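Side-chain contacts in periplasmic solute binding protein (Candidatus liberibacter, PDB 4CL2), which binds manganese and zinc ions and probably delivers them for uptake from the periplasm, as a member of the bacterial solute-binding protein 9 family: residues 208-213 and 230-235; 14-19 and 141-146; 56-61 and 122-127. All blocks are in the same frame, centred on the assembly; numbering follows the deposited sequence.

How the contacts relate
Contacts 2 and 3 lie on the same side of the chain's centre, 13 Å apart between centres. They touch where helix 12-22 of contact 2 lies against strand 56-59 of contact 3: Thr-18 packs on Leu-58, and Ile-14 on Leu-58 and Asn-60. Their second segments lie on helices 133-158 and 111-128, which are consecutive in the chain. Contact 1 lies on the opposite side of the centre, and its nearest atoms stay about 28 Å from contact 2 and about 26 Å from contact 3. This spacing fits the two-lobed build of the family. All three contacts lie away from the manganese site of His-106, Glu-172 and Asp-247.

Contact 1 (208-213 and 230-235); sequences NQMRSH and KQVAYE
Helices 200-212 and 227-236 come together with the CA atoms of Met-210 and Ala-233 at 9.1 Å and those of Arg-211 and Glu-235 at 9.0 Å. Met-210 carries the contact, pointing from its helix toward the other. Its SD meets CG1 of Val-232 at 3.6 Å, a close thioether-to-methyl contact in which the two side chains cross at about a right angle. The methionine runs extended through CG to SD (chi2 175°) and then bends at chi3, and the sulfur is the atom that comes nearest the valine. On the valine side the touching branch is the one trans to N (chi1 169°). Both residues are buried, and no hydrogen bond joins the segments. At the exposed margin the contact is looser: CD of Arg-211 comes within 4.5 Å of the backbone O of Glu-235. The carboxylate of Glu-235 is turned to its own helix, where NE2 of Gln-231 donates to OE2 in a 3.1 Å bond that is nearly straight (171°) and arrives on the anti side, somewhat out of the carboxylate plane. Leu-187 of strand 185-188 adds to the methionine, and Met-203 and Ile-207 cover the valine. Helix 227-236 is the crossover of a beta-alpha-beta unit between parallel strands 217-221 and 239-244; it packs on helix 200-212 with Ile-218 of strand 217-221 against both Met-210 and Val-232.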
ATOM      1  N   ASN A 208      12.095  13.243  19.734  1.00 33.35           N
ATOM      2  CA  ASN A 208      11.528  14.216  20.641  1.00 36.85           C
ATOM      3  C   ASN A 208      10.047  13.954  20.877  1.00 34.55           C
ATOM      4  O   ASN A 208       9.575  13.973  22.034  1.00 36.78           O
ATOM      5  CB  ASN A 208      11.816  15.626  20.114  1.00 40.10           C
ATOM      6  CG  ASN A 208      13.248  16.047  20.391  1.00 41.68           C
ATOM      7  OD1 ASN A 208      13.815  15.623  21.367  1.00 43.78           O
ATOM      8  ND2 ASN A 208      13.834  16.828  19.523  1.00 41.19           N
ATOM      9  N   GLN A 209       9.348  13.634  19.802  1.00 36.98           N
ATOM     10  CA  GLN A 209       7.892  13.350  19.915  1.00 37.26           C
ATOM     11  C   GLN A 209       7.571  12.100  20.718  1.00 36.61           C
ATOM     12  O   GLN A 209       6.655  12.094  21.535  1.00 36.27           O
ATOM     13  CB  GLN A 209       7.261  13.320  18.566  1.00 37.63           C
ATOM     14  CG  GLN A 209       7.176  14.667  17.880  1.00 38.38           C
ATOM     15  CD  GLN A 209       6.153  15.561  18.565  1.00 50.14           C
ATOM     16  OE1 GLN A 209       5.069  15.105  18.930  1.00 54.25           O
ATOM     17  NE2 GLN A 209       6.494  16.821  18.754  1.00 49.80           N
ATOM     18  N   MET A 210       8.374  11.055  20.550  1.00 33.46           N
ATOM     19  CA  MET A 210       8.187   9.851  21.345  1.00 32.64           C
ATOM     20  C   MET A 210       8.403  10.027  22.824  1.00 35.82           C
ATOM     21  O   MET A 210       7.670   9.458  23.634  1.00 37.28           O
ATOM     22  CB  MET A 210       9.092   8.746  20.814  1.00 35.65           C
ATOM     23  CG  MET A 210       8.617   8.179  19.490  1.00 34.03           C
ATOM     24  SD  MET A 210       9.708   6.943  18.703  1.00 33.93           S
ATOM     25  CE  MET A 210       9.416   5.568  19.767  1.00 35.32           C
ATOM     26  N   ARG A 211       9.441  10.766  23.194  1.00 37.16           N
ATOM     27  CA  ARG A 211       9.653  11.054  24.599  1.00 42.54           C
ATOM     28  C   ARG A 211       8.501  11.882  25.145  1.00 44.76           C
ATOM     29  O   ARG A 211       7.928  11.558  26.188  1.00 49.06           O
ATOM     30  CB  ARG A 211      10.961  11.783  24.802  1.00 43.38           C
ATOM     31  CG  ARG A 211      12.166  10.898  24.587  1.00 46.59           C
ATOM     32  CD  ARG A 211      13.304  11.382  25.441  1.00 62.03           C
ATOM     33  NE  ARG A 211      12.973  11.521  26.874  1.00 57.13           N
ATOM     34  CZ  ARG A 211      12.972  12.663  27.591  1.00 65.01           C
ATOM     35  NH1 ARG A 211      13.263  13.845  27.055  1.00 63.83           N
ATOM     36  NH2 ARG A 211      12.676  12.623  28.886  1.00 61.82           N
ATOM     37  N   SER A 212       8.169  12.937  24.418  1.00 43.91           N
ATOM     38  CA  SER A 212       7.144  13.868  24.842  1.00 48.26           C
ATOM     39  C   SER A 212       5.815  13.147  25.071  1.00 45.59           C
ATOM     40  O   SER A 212       5.154  13.400  26.070  1.00 46.52           O
ATOM     41  CB  SER A 212       7.008  14.974  23.801  1.00 49.42           C
ATOM     42  OG  SER A 212       5.904  15.779  24.105  1.00 63.95           O
ATOM     43  N   HIS A 213       5.433  12.243  24.164  1.00 42.99           N
ATOM     44  CA  HIS A 213       4.172  11.486  24.284  1.00 44.56           C
ATOM     45  C   HIS A 213       4.326  10.083  24.827  1.00 39.84           C
ATOM     46  O   HIS A 213       3.399   9.331  24.795  1.00 44.55           O
ATOM     47  CB  HIS A 213       3.426  11.431  22.956  1.00 44.12           C
ATOM     48  CG  HIS A 213       3.243  12.773  22.329  1.00 49.95           C
ATOM     49  ND1 HIS A 213       2.426  13.736  22.869  1.00 60.11           N
ATOM     50  CD2 HIS A 213       3.782  13.319  21.213  1.00 52.77           C
ATOM     51  CE1 HIS A 213       2.484  14.827  22.129  1.00 66.43           C
ATOM     52  NE2 HIS A 213       3.295  14.596  21.113  1.00 59.21           N
ATOM     53  N   LYS A 230      15.597   0.733  15.430  1.00 24.86           N
ATOM     54  CA  LYS A 230      16.216   0.252  16.644  1.00 26.69           C
ATOM     55  C   LYS A 230      16.979   1.335  17.391  1.00 26.44           C
ATOM     56  O   LYS A 230      16.961   1.424  18.628  1.00 27.75           O
ATOM     57  CB  LYS A 230      17.085  -0.956  16.351  1.00 28.38           C
ATOM     58  CG  LYS A 230      16.253  -2.175  15.947  1.00 29.06           C
ATOM     59  CD  LYS A 230      17.156  -3.377  15.622  1.00 32.40           C
ATOM     60  CE  LYS A 230      16.364  -4.680  15.578  1.00 32.20           C
ATOM     61  NZ  LYS A 230      17.230  -5.842  15.219  1.00 36.05           N
ATOM     62  N   GLN A 231      17.718   2.131  16.636  1.00 28.74           N
ATOM     63  CA  GLN A 231      18.424   3.245  17.237  1.00 30.39           C
ATOM     64  C   GLN A 231      17.453   4.203  17.941  1.00 27.62           C
ATOM     65  O   GLN A 231      17.725   4.629  19.059  1.00 30.97           O
ATOM     66  CB  GLN A 231      19.157   4.016  16.153  1.00 32.67           C
ATOM     67  CG  GLN A 231      19.940   5.181  16.700  1.00 37.94           C
ATOM     68  CD  GLN A 231      21.007   4.737  17.729  1.00 43.20           C
ATOM     69  OE1 GLN A 231      21.600   3.653  17.617  1.00 49.33           O
ATOM     70  NE2 GLN A 231      21.244   5.563  18.715  1.00 47.30           N
ATOM     71  N   VAL A 232      16.388   4.592  17.237  1.00 29.30           N
ATOM     72  CA  VAL A 232      15.354   5.459  17.823  1.00 28.45           C
ATOM     73  C   VAL A 232      14.747   4.860  19.074  1.00 27.74           C
ATOM     74  O   VAL A 232      14.603   5.528  20.082  1.00 28.33           O
ATOM     75  CB  VAL A 232      14.276   5.813  16.805  1.00 29.92           C
ATOM     76  CG1 VAL A 232      13.070   6.471  17.461  1.00 28.13           C
ATOM     77  CG2 VAL A 232      14.869   6.685  15.700  1.00 30.66           C
ATOM     78  N   ALA A 233      14.405   3.578  19.033  1.00 28.31           N
ATOM     79  CA  ALA A 233      13.915   2.915  20.255  1.00 30.26           C
ATOM     80  C   ALA A 233      14.857   3.060  21.419  1.00 30.30           C
ATOM     81  O   ALA A 233      14.457   3.395  22.547  1.00 30.10           O
ATOM     82  CB  ALA A 233      13.563   1.437  19.948  1.00 27.37           C
ATOM     83  N   TYR A 234      16.165   2.878  21.186  1.00 30.21           N
ATOM     84  CA  TYR A 234      17.129   2.996  22.234  1.00 32.50           C
ATOM     85  C   TYR A 234      17.134   4.419  22.808  1.00 31.66           C
ATOM     86  O   TYR A 234      17.105   4.596  24.026  1.00 31.99           O
ATOM     87  CB  TYR A 234      18.538   2.601  21.731  1.00 34.05           C
ATOM     88  CG  TYR A 234      19.589   3.026  22.680  1.00 36.11           C
ATOM     89  CD1 TYR A 234      19.787   2.338  23.879  1.00 36.39           C
ATOM     90  CD2 TYR A 234      20.361   4.156  22.437  1.00 38.57           C
ATOM     91  CE1 TYR A 234      20.724   2.745  24.795  1.00 39.80           C
ATOM     92  CE2 TYR A 234      21.278   4.576  23.353  1.00 39.42           C
ATOM     93  CZ  TYR A 234      21.475   3.862  24.518  1.00 41.78           C
ATOM     94  OH  TYR A 234      22.414   4.262  25.424  1.00 46.12           O
ATOM     95  N   GLU A 235      17.104   5.416  21.920  1.00 31.40           N
ATOM     96  CA  GLU A 235      17.241   6.831  22.342  1.00 34.79           C
ATOM     97  C   GLU A 235      16.005   7.340  23.096  1.00 33.89           C
ATOM     98  O   GLU A 235      16.110   8.279  23.872  1.00 40.03           O
ATOM     99  CB  GLU A 235      17.488   7.720  21.109  1.00 35.99           C
ATOM    100  CG  GLU A 235      18.926   7.662  20.675  1.00 36.75           C
ATOM    101  CD  GLU A 235      19.269   8.711  19.622  1.00 37.62           C
ATOM    102  OE1 GLU A 235      19.112   9.928  19.906  1.00 48.43           O
ATOM    103  OE2 GLU A 235      19.709   8.289  18.559  1.00 41.69           O
TER

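Contact 2 (14-19 and 141-146); sequences IGDITQ and REYSEK
Tyr-143 reaches across from helix 133-158 to helix 12-22, its side chain at about a right angle to those of both Asp-16 and Ile-17. The ring, swung opposite the amide nitrogen (chi1 -178°), extends toward the other helix and brings its hydroxyl beside Ile-17, whose CG1 lies 3.9 Å from Tyr-143 OH. The second branch of the isoleucine approaches the ring obliquely, Ile-17 CG2 coming to 4.1 Å from Tyr-143 CE2. Asp-16 flanks the same hydroxyl with its carboxylate plane turned 73° from the ring. Its OD2 is 3.8 Å from Tyr-143 OH, too far for a direct bond, and one water spans the gap. The water lies in the ring plane at the edge, 2.7 Å from Tyr-143 OH, and donates to Asp-16 OD2 at 2.7 Å. OD2 thus accepts from two donors, the water and the backbone N of Tyr-259, which limits rotation of the carboxylate. Tyr-259, at the start of helix 259-274, packs on Ile-17 and Tyr-143, as do Ile-121 and Ile-118 of helix 111-128 respectively. Helix 133-158 is consistent with the family's long lobe-linking helix; helix 12-22 also faces the sheet, with Ile-14 and Thr-18 on Leu-58 of strand 56-59.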
ATOM      1  N   ILE A  14      -1.472  -3.924  -6.469  1.00 14.86           N
ATOM      2  CA  ILE A  14      -2.557  -3.712  -7.440  1.00 12.63           C
ATOM      3  C   ILE A  14      -2.838  -4.921  -8.309  1.00 11.69           C
ATOM      4  O   ILE A  14      -3.992  -5.286  -8.556  1.00 12.97           O
ATOM      5  CB  ILE A  14      -2.284  -2.432  -8.274  1.00 14.29           C
ATOM      6  CG1 ILE A  14      -2.266  -1.201  -7.349  1.00 16.17           C
ATOM      7  CG2 ILE A  14      -3.280  -2.259  -9.408  1.00 15.89           C
ATOM      8  CD1 ILE A  14      -1.901   0.100  -8.068  1.00 16.23           C
ATOM      9  N   GLY A  15      -1.785  -5.644  -8.699  1.00 12.65           N
ATOM     10  CA  GLY A  15      -1.969  -6.877  -9.416  1.00 14.45           C
ATOM     11  C   GLY A  15      -2.806  -7.884  -8.687  1.00 13.68           C
ATOM     12  O   GLY A  15      -3.698  -8.544  -9.283  1.00 13.79           O
ATOM     13  N   ASP A  16      -2.563  -8.034  -7.385  1.00 13.88           N
ATOM     14  CA  ASP A  16      -3.300  -9.011  -6.598  1.00 15.80           C
ATOM     15  C   ASP A  16      -4.772  -8.601  -6.407  1.00 13.82           C
ATOM     16  O   ASP A  16      -5.707  -9.440  -6.491  1.00 14.38           O
ATOM     17  CB  ASP A  16      -2.626  -9.220  -5.234  1.00 14.26           C
ATOM     18  CG  ASP A  16      -3.356 -10.236  -4.411  1.00 15.76           C
ATOM     19  OD1 ASP A  16      -3.276 -11.446  -4.701  1.00 15.30           O
ATOM     20  OD2 ASP A  16      -4.074  -9.818  -3.485  1.00 14.72           O
ATOM     21  N   ILE A  17      -5.007  -7.303  -6.202  1.00 13.43           N
ATOM     22  CA  ILE A  17      -6.397  -6.798  -6.097  1.00 14.01           C
ATOM     23  C   ILE A  17      -7.124  -7.087  -7.382  1.00 14.92           C
ATOM     24  O   ILE A  17      -8.242  -7.619  -7.414  1.00 14.65           O
ATOM     25  CB  ILE A  17      -6.403  -5.293  -5.801  1.00 14.40           C
ATOM     26  CG1 ILE A  17      -5.925  -5.044  -4.381  1.00 14.19           C
ATOM     27  CG2 ILE A  17      -7.848  -4.749  -5.930  1.00 14.19           C
ATOM     28  CD1 ILE A  17      -5.535  -3.612  -4.148  1.00 13.59           C
ATOM     29  N   THR A  18      -6.454  -6.775  -8.485  1.00 14.71           N
ATOM     30  CA  THR A  18      -7.096  -6.983  -9.802  1.00 13.58           C
ATOM     31  C   THR A  18      -7.417  -8.464 -10.084  1.00 14.01           C
ATOM     32  O   THR A  18      -8.506  -8.805 -10.570  1.00 16.14           O
ATOM     33  CB  THR A  18      -6.176  -6.437 -10.886  1.00 14.03           C
ATOM     34  OG1 THR A  18      -5.883  -5.062 -10.598  1.00 14.38           O
ATOM     35  CG2 THR A  18      -6.869  -6.480 -12.238  1.00 16.49           C
ATOM     36  N   GLN A  19      -6.510  -9.352  -9.725  1.00 14.20           N
ATOM     37  CA  GLN A  19      -6.756 -10.780  -9.870  1.00 14.84           C
ATOM     38  C   GLN A  19      -7.960 -11.219  -9.101  1.00 16.55           C
ATOM     39  O   GLN A  19      -8.698 -12.075  -9.563  1.00 15.68           O
ATOM     40  CB  GLN A  19      -5.528 -11.577  -9.432  1.00 16.64           C
ATOM     41  CG  GLN A  19      -5.646 -13.087  -9.550  1.00 22.95           C
ATOM     42  CD  GLN A  19      -5.852 -13.578 -10.987  1.00 29.59           C
ATOM     43  OE1 GLN A  19      -5.433 -12.957 -11.956  1.00 30.33           O
ATOM     44  NE2 GLN A  19      -6.538 -14.692 -11.115  1.00 30.83           N
ATOM     45  N   ARG A 141     -17.821  -7.358  -5.094  1.00 15.65           N
ATOM     46  CA  ARG A 141     -18.541  -7.384  -3.804  1.00 16.49           C
ATOM     47  C   ARG A 141     -17.975  -8.504  -2.908  1.00 17.84           C
ATOM     48  O   ARG A 141     -17.689  -8.293  -1.759  1.00 16.49           O
ATOM     49  CB  ARG A 141     -20.017  -7.503  -3.980  1.00 16.73           C
ATOM     50  CG  ARG A 141     -20.807  -7.595  -2.667  1.00 17.91           C
ATOM     51  CD  ARG A 141     -21.005  -9.043  -2.176  1.00 18.55           C
ATOM     52  NE  ARG A 141     -21.829  -9.745  -3.073  1.00 19.82           N
ATOM     53  CZ  ARG A 141     -22.050 -11.065  -3.015  1.00 23.94           C
ATOM     54  NH1 ARG A 141     -21.433 -11.783  -2.067  1.00 25.89           N
ATOM     55  NH2 ARG A 141     -22.792 -11.627  -3.883  1.00 27.20           N
ATOM     56  N   GLU A 142     -17.813  -9.698  -3.475  1.00 18.30           N
ATOM     57  CA  GLU A 142     -17.222 -10.794  -2.703  1.00 18.50           C
ATOM     58  C   GLU A 142     -15.909 -10.431  -2.126  1.00 15.18           C
ATOM     59  O   GLU A 142     -15.593 -10.764  -0.975  1.00 16.98           O
ATOM     60  CB  GLU A 142     -17.107 -12.081  -3.532  1.00 17.88           C
ATOM     61  CG  GLU A 142     -18.466 -12.731  -3.767  1.00 24.43           C
ATOM     62  CD  GLU A 142     -18.406 -14.026  -4.563  1.00 30.62           C
ATOM     63  OE1 GLU A 142     -17.376 -14.267  -5.250  1.00 33.68           O
ATOM     64  OE2 GLU A 142     -19.423 -14.747  -4.535  1.00 31.23           O
ATOM     65  N   TYR A 143     -15.035  -9.839  -2.927  1.00 16.49           N
ATOM     66  CA  TYR A 143     -13.707  -9.526  -2.439  1.00 15.24           C
ATOM     67  C   TYR A 143     -13.700  -8.384  -1.379  1.00 14.38           C
ATOM     68  O   TYR A 143     -12.970  -8.441  -0.363  1.00 14.59           O
ATOM     69  CB  TYR A 143     -12.814  -9.180  -3.619  1.00 15.76           C
ATOM     70  CG  TYR A 143     -11.383  -8.879  -3.260  1.00 13.21           C
ATOM     71  CD1 TYR A 143     -10.602  -9.809  -2.567  1.00 15.25           C
ATOM     72  CD2 TYR A 143     -10.784  -7.728  -3.663  1.00 13.02           C
ATOM     73  CE1 TYR A 143      -9.233  -9.535  -2.283  1.00 13.20           C
ATOM     74  CE2 TYR A 143      -9.464  -7.455  -3.377  1.00 12.62           C
ATOM     75  CZ  TYR A 143      -8.692  -8.358  -2.671  1.00 14.95           C
ATOM     76  OH  TYR A 143      -7.354  -8.122  -2.429  1.00 15.22           O
ATOM     77  N   SER A 144     -14.527  -7.347  -1.609  1.00 16.09           N
ATOM     78  CA  SER A 144     -14.690  -6.294  -0.634  1.00 14.68           C
ATOM     79  C   SER A 144     -15.134  -6.882   0.740  1.00 15.46           C
ATOM     80  O   SER A 144     -14.623  -6.518   1.775  1.00 15.66           O
ATOM     81  CB  SER A 144     -15.767  -5.318  -1.161  1.00 15.50           C
ATOM     82  OG  SER A 144     -15.296  -4.594  -2.287  1.00 17.91           O
ATOM     83  N   GLU A 145     -16.077  -7.826   0.711  1.00 17.38           N
ATOM     84  CA  GLU A 145     -16.556  -8.476   1.896  1.00 19.87           C
ATOM     85  C   GLU A 145     -15.505  -9.339   2.544  1.00 17.51           C
ATOM     86  O   GLU A 145     -15.395  -9.350   3.761  1.00 18.21           O
ATOM     87  CB  GLU A 145     -17.840  -9.302   1.648  1.00 22.84           C
ATOM     88  CG  GLU A 145     -19.057  -8.506   1.196  1.00 32.42           C
ATOM     89  CD  GLU A 145     -19.297  -7.182   1.938  1.00 48.59           C
ATOM     90  OE1 GLU A 145     -19.264  -7.189   3.200  1.00 47.75           O
ATOM     91  OE2 GLU A 145     -19.531  -6.150   1.225  1.00 49.81           O
ATOM     92  N   LYS A 146     -14.726 -10.051   1.746  0.50 17.03           N
ATOM     93  CA  LYS A 146     -13.639 -10.829   2.330  0.50 17.47           C
ATOM     94  C   LYS A 146     -12.628  -9.952   3.090  0.50 15.80           C
ATOM     95  O   LYS A 146     -12.201 -10.309   4.173  0.50 17.85           O
ATOM     96  CB  LYS A 146     -12.933 -11.602   1.207  0.50 18.22           C
ATOM     97  CG  LYS A 146     -11.992 -12.675   1.688  0.50 17.82           C
ATOM     98  CD  LYS A 146     -11.407 -13.456   0.501  0.50 20.89           C
ATOM     99  CE  LYS A 146     -10.543 -14.633   0.965  0.50 24.74           C
ATOM    100  NZ  LYS A 146     -10.086 -15.296  -0.296  0.50 29.01           N
TER
HETATM  101  O   HOH W   1      -5.901 -10.241  -1.564  1.00 14.82           O

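Contact 3 (56-61 and 122-127); sequences LILCNG and RKALTA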
ATOM      1  N   LEU A  56      -5.079  -2.247 -20.823  1.00 15.68           N
ATOM      2  CA  LEU A  56      -5.462  -1.363 -19.699  1.00 14.94           C
ATOM      3  C   LEU A  56      -4.253  -1.362 -18.786  1.00 14.58           C
ATOM      4  O   LEU A  56      -3.669  -2.478 -18.554  1.00 15.48           O
ATOM      5  CB  LEU A  56      -6.694  -1.918 -18.995  1.00 14.63           C
ATOM      6  CG  LEU A  56      -7.198  -1.171 -17.784  1.00 16.94           C
ATOM      7  CD1 LEU A  56      -7.615   0.218 -18.146  1.00 21.68           C
ATOM      8  CD2 LEU A  56      -8.343  -1.963 -17.172  1.00 15.59           C
ATOM      9  N   ILE A  57      -3.859  -0.183 -18.298  1.00 14.45           N
ATOM     10  CA  ILE A  57      -2.748  -0.066 -17.344  1.00 14.43           C
ATOM     11  C   ILE A  57      -3.301   0.544 -16.060  1.00 13.78           C
ATOM     12  O   ILE A  57      -3.928   1.589 -16.097  1.00 16.17           O
ATOM     13  CB  ILE A  57      -1.600   0.749 -17.906  1.00 16.10           C
ATOM     14  CG1 ILE A  57      -1.055   0.071 -19.158  1.00 16.00           C
ATOM     15  CG2 ILE A  57      -0.520   0.903 -16.853  1.00 17.53           C
ATOM     16  CD1 ILE A  57       0.037   0.847 -19.868  1.00 18.29           C
ATOM     17  N   LEU A  58      -3.109  -0.167 -14.948  1.00 13.46           N
ATOM     18  CA  LEU A  58      -3.622   0.274 -13.656  1.00 14.16           C
ATOM     19  C   LEU A  58      -2.457   0.758 -12.769  1.00 13.34           C
ATOM     20  O   LEU A  58      -1.553  -0.006 -12.422  1.00 16.64           O
ATOM     21  CB  LEU A  58      -4.337  -0.860 -12.979  1.00 14.16           C
ATOM     22  CG  LEU A  58      -5.521  -1.488 -13.693  1.00 18.17           C
ATOM     23  CD1 LEU A  58      -6.025  -2.680 -12.849  1.00 17.49           C
ATOM     24  CD2 LEU A  58      -6.608  -0.426 -13.931  1.00 18.47           C
ATOM     25  N   CYS A  59      -2.475   2.046 -12.476  1.00 14.64           N
ATOM     26  CA  CYS A  59      -1.416   2.706 -11.668  1.00 13.75           C
ATOM     27  C   CYS A  59      -2.017   3.116 -10.315  1.00 15.15           C
ATOM     28  O   CYS A  59      -3.201   3.418 -10.208  1.00 13.34           O
ATOM     29  CB  CYS A  59      -0.880   3.962 -12.355  1.00 15.86           C
ATOM     30  SG  CYS A  59       0.202   3.517 -13.764  1.00 19.09           S
ATOM     31  N   ASN A  60      -1.140   3.244  -9.330  1.00 14.52           N
ATOM     32  CA  ASN A  60      -1.479   3.817  -8.046  1.00 13.93           C
ATOM     33  C   ASN A  60      -1.728   5.284  -8.094  1.00 15.76           C
ATOM     34  O   ASN A  60      -2.644   5.817  -7.392  1.00 17.09           O
ATOM     35  CB  ASN A  60      -0.310   3.623  -7.076  1.00 12.97           C
ATOM     36  CG  ASN A  60      -0.753   3.817  -5.615  1.00 13.98           C
ATOM     37  OD1 ASN A  60      -1.442   2.962  -5.058  1.00 15.72           O
ATOM     38  ND2 ASN A  60      -0.287   4.893  -5.011  1.00 14.88           N
ATOM     39  N   GLY A  61      -0.946   5.981  -8.891  1.00 14.21           N
ATOM     40  CA  GLY A  61      -0.861   7.431  -8.788  1.00 17.26           C
ATOM     41  C   GLY A  61      -0.264   7.827  -7.473  1.00 17.61           C
ATOM     42  O   GLY A  61       0.511   7.054  -6.867  1.00 16.51           O
ATOM     43  N   ARG A 122     -12.818  -2.394 -10.421  1.00 14.80           N
ATOM     44  CA  ARG A 122     -14.080  -2.955 -10.950  1.00 14.28           C
ATOM     45  C   ARG A 122     -14.622  -2.096 -12.108  1.00 15.09           C
ATOM     46  O   ARG A 122     -14.966  -2.599 -13.196  1.00 16.61           O
ATOM     47  CB  ARG A 122     -15.136  -3.091  -9.861  1.00 14.57           C
ATOM     48  CG  ARG A 122     -16.443  -3.661 -10.388  1.00 16.18           C
ATOM     49  CD  ARG A 122     -17.637  -3.207  -9.581  1.00 15.84           C
ATOM     50  NE  ARG A 122     -17.842  -1.736  -9.690  1.00 17.75           N
ATOM     51  CZ  ARG A 122     -18.287  -1.109 -10.767  1.00 17.62           C
ATOM     52  NH1 ARG A 122     -18.637  -1.756 -11.851  1.00 20.61           N
ATOM     53  NH2 ARG A 122     -18.394   0.208 -10.772  1.00 20.33           N
ATOM     54  N   LYS A 123     -14.672  -0.777 -11.881  1.00 13.85           N
ATOM     55  CA  LYS A 123     -15.176   0.140 -12.885  1.00 15.92           C
ATOM     56  C   LYS A 123     -14.354   0.096 -14.149  1.00 15.37           C
ATOM     57  O   LYS A 123     -14.907   0.055 -15.253  1.00 17.50           O
ATOM     58  CB  LYS A 123     -15.225   1.562 -12.259  1.00 18.90           C
ATOM     59  CG  LYS A 123     -15.839   2.564 -13.210  1.00 24.32           C
ATOM     60  CD  LYS A 123     -15.924   3.975 -12.596  1.00 33.67           C
ATOM     61  CE  LYS A 123     -15.822   4.106 -11.099  1.00 44.47           C
ATOM     62  NZ  LYS A 123     -15.748   5.581 -10.771  1.00 50.97           N
ATOM     63  N   ALA A 124     -13.024   0.093 -14.003  1.00 14.60           N
ATOM     64  CA  ALA A 124     -12.164   0.052 -15.184  1.00 16.16           C
ATOM     65  C   ALA A 124     -12.258  -1.265 -15.959  1.00 16.43           C
ATOM     66  O   ALA A 124     -12.288  -1.274 -17.191  1.00 16.79           O
ATOM     67  CB  ALA A 124     -10.728   0.361 -14.763  1.00 14.80           C
ATOM     68  N   LEU A 125     -12.301  -2.380 -15.258  1.00 14.85           N
ATOM     69  CA  LEU A 125     -12.453  -3.681 -15.894  1.00 17.08           C
ATOM     70  C   LEU A 125     -13.763  -3.771 -16.648  1.00 18.39           C
ATOM     71  O   LEU A 125     -13.791  -4.280 -17.752  1.00 16.26           O
ATOM     72  CB  LEU A 125     -12.402  -4.790 -14.851  1.00 15.23           C
ATOM     73  CG  LEU A 125     -11.019  -5.102 -14.264  1.00 14.42           C
ATOM     74  CD1 LEU A 125     -11.160  -6.061 -13.081  1.00 15.26           C
ATOM     75  CD2 LEU A 125     -10.036  -5.691 -15.291  1.00 18.46           C
ATOM     76  N   THR A 126     -14.801  -3.186 -16.070  1.00 16.82           N
ATOM     77  CA  THR A 126     -16.148  -3.234 -16.652  1.00 17.85           C
ATOM     78  C   THR A 126     -16.178  -2.381 -17.932  1.00 18.63           C
ATOM     79  O   THR A 126     -16.766  -2.783 -18.949  1.00 19.68           O
ATOM     80  CB  THR A 126     -17.212  -2.864 -15.587  1.00 19.35           C
ATOM     81  OG1 THR A 126     -17.130  -3.763 -14.483  1.00 18.98           O
ATOM     82  CG2 THR A 126     -18.609  -2.811 -16.150  1.00 20.21           C
ATOM     83  N   ALA A 127     -15.511  -1.236 -17.921  1.00 18.72           N
ATOM     84  CA  ALA A 127     -15.457  -0.394 -19.113  1.00 18.55           C
ATOM     85  C   ALA A 127     -14.652  -1.073 -20.228  1.00 18.16           C
ATOM     86  O   ALA A 127     -14.985  -0.950 -21.411  1.00 21.35           O
ATOM     87  CB  ALA A 127     -14.859   0.937 -18.786  1.00 18.03           C
TER
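Leu-56 sets its CG anti to the backbone N (chi1 178°), which sends the side chain from strand 56-59 to helix 111-128 and lands CD2 on Ala-124. This methyl lies 4.1 Å from the CB of Ala-124 and 4.0 Å from its backbone O, and so sits against both the side chain and the main chain of the helix; Leu-125 N is next, 4.4 Å from Leu-56 CD2. Two residues on, Leu-58 points to the same side of the strand, and its rotamer (chi1 -59°) brings its own CD2 to 4.3 Å from Ala-124 CB. The alanine methyl is therefore met by one leucine methyl from each of two residues, and the short alanine faces the sheet where the two chains approach. The CA atoms of Leu-56 and Ala-124 are 8.2 Å apart. Strand 56-59 and helical segment 122-127 run nearly antiparallel (173°), with their axes 10.2 Å apart at closest approach. Leu-125 starts off to the flank, but its end turns nearer the strand. All four touching residues are buried, and the contact is wholly apolar in its side chains. Strand 56-59 lies between strands 6-9 and 80-83, pairing through its backbone with Leu-8 on one neighbour and with Lys-80 and Ile-82 on the other. Helix 111-128 covers one face of this parallel alpha/beta sheet: Val-7 supports Leu-56, Leu-58 and Leu-125, Ile-82 touches Leu-56, Leu-58 and Ala-124, and helix 12-22 packs alongside, with Ile-21 against Leu-125.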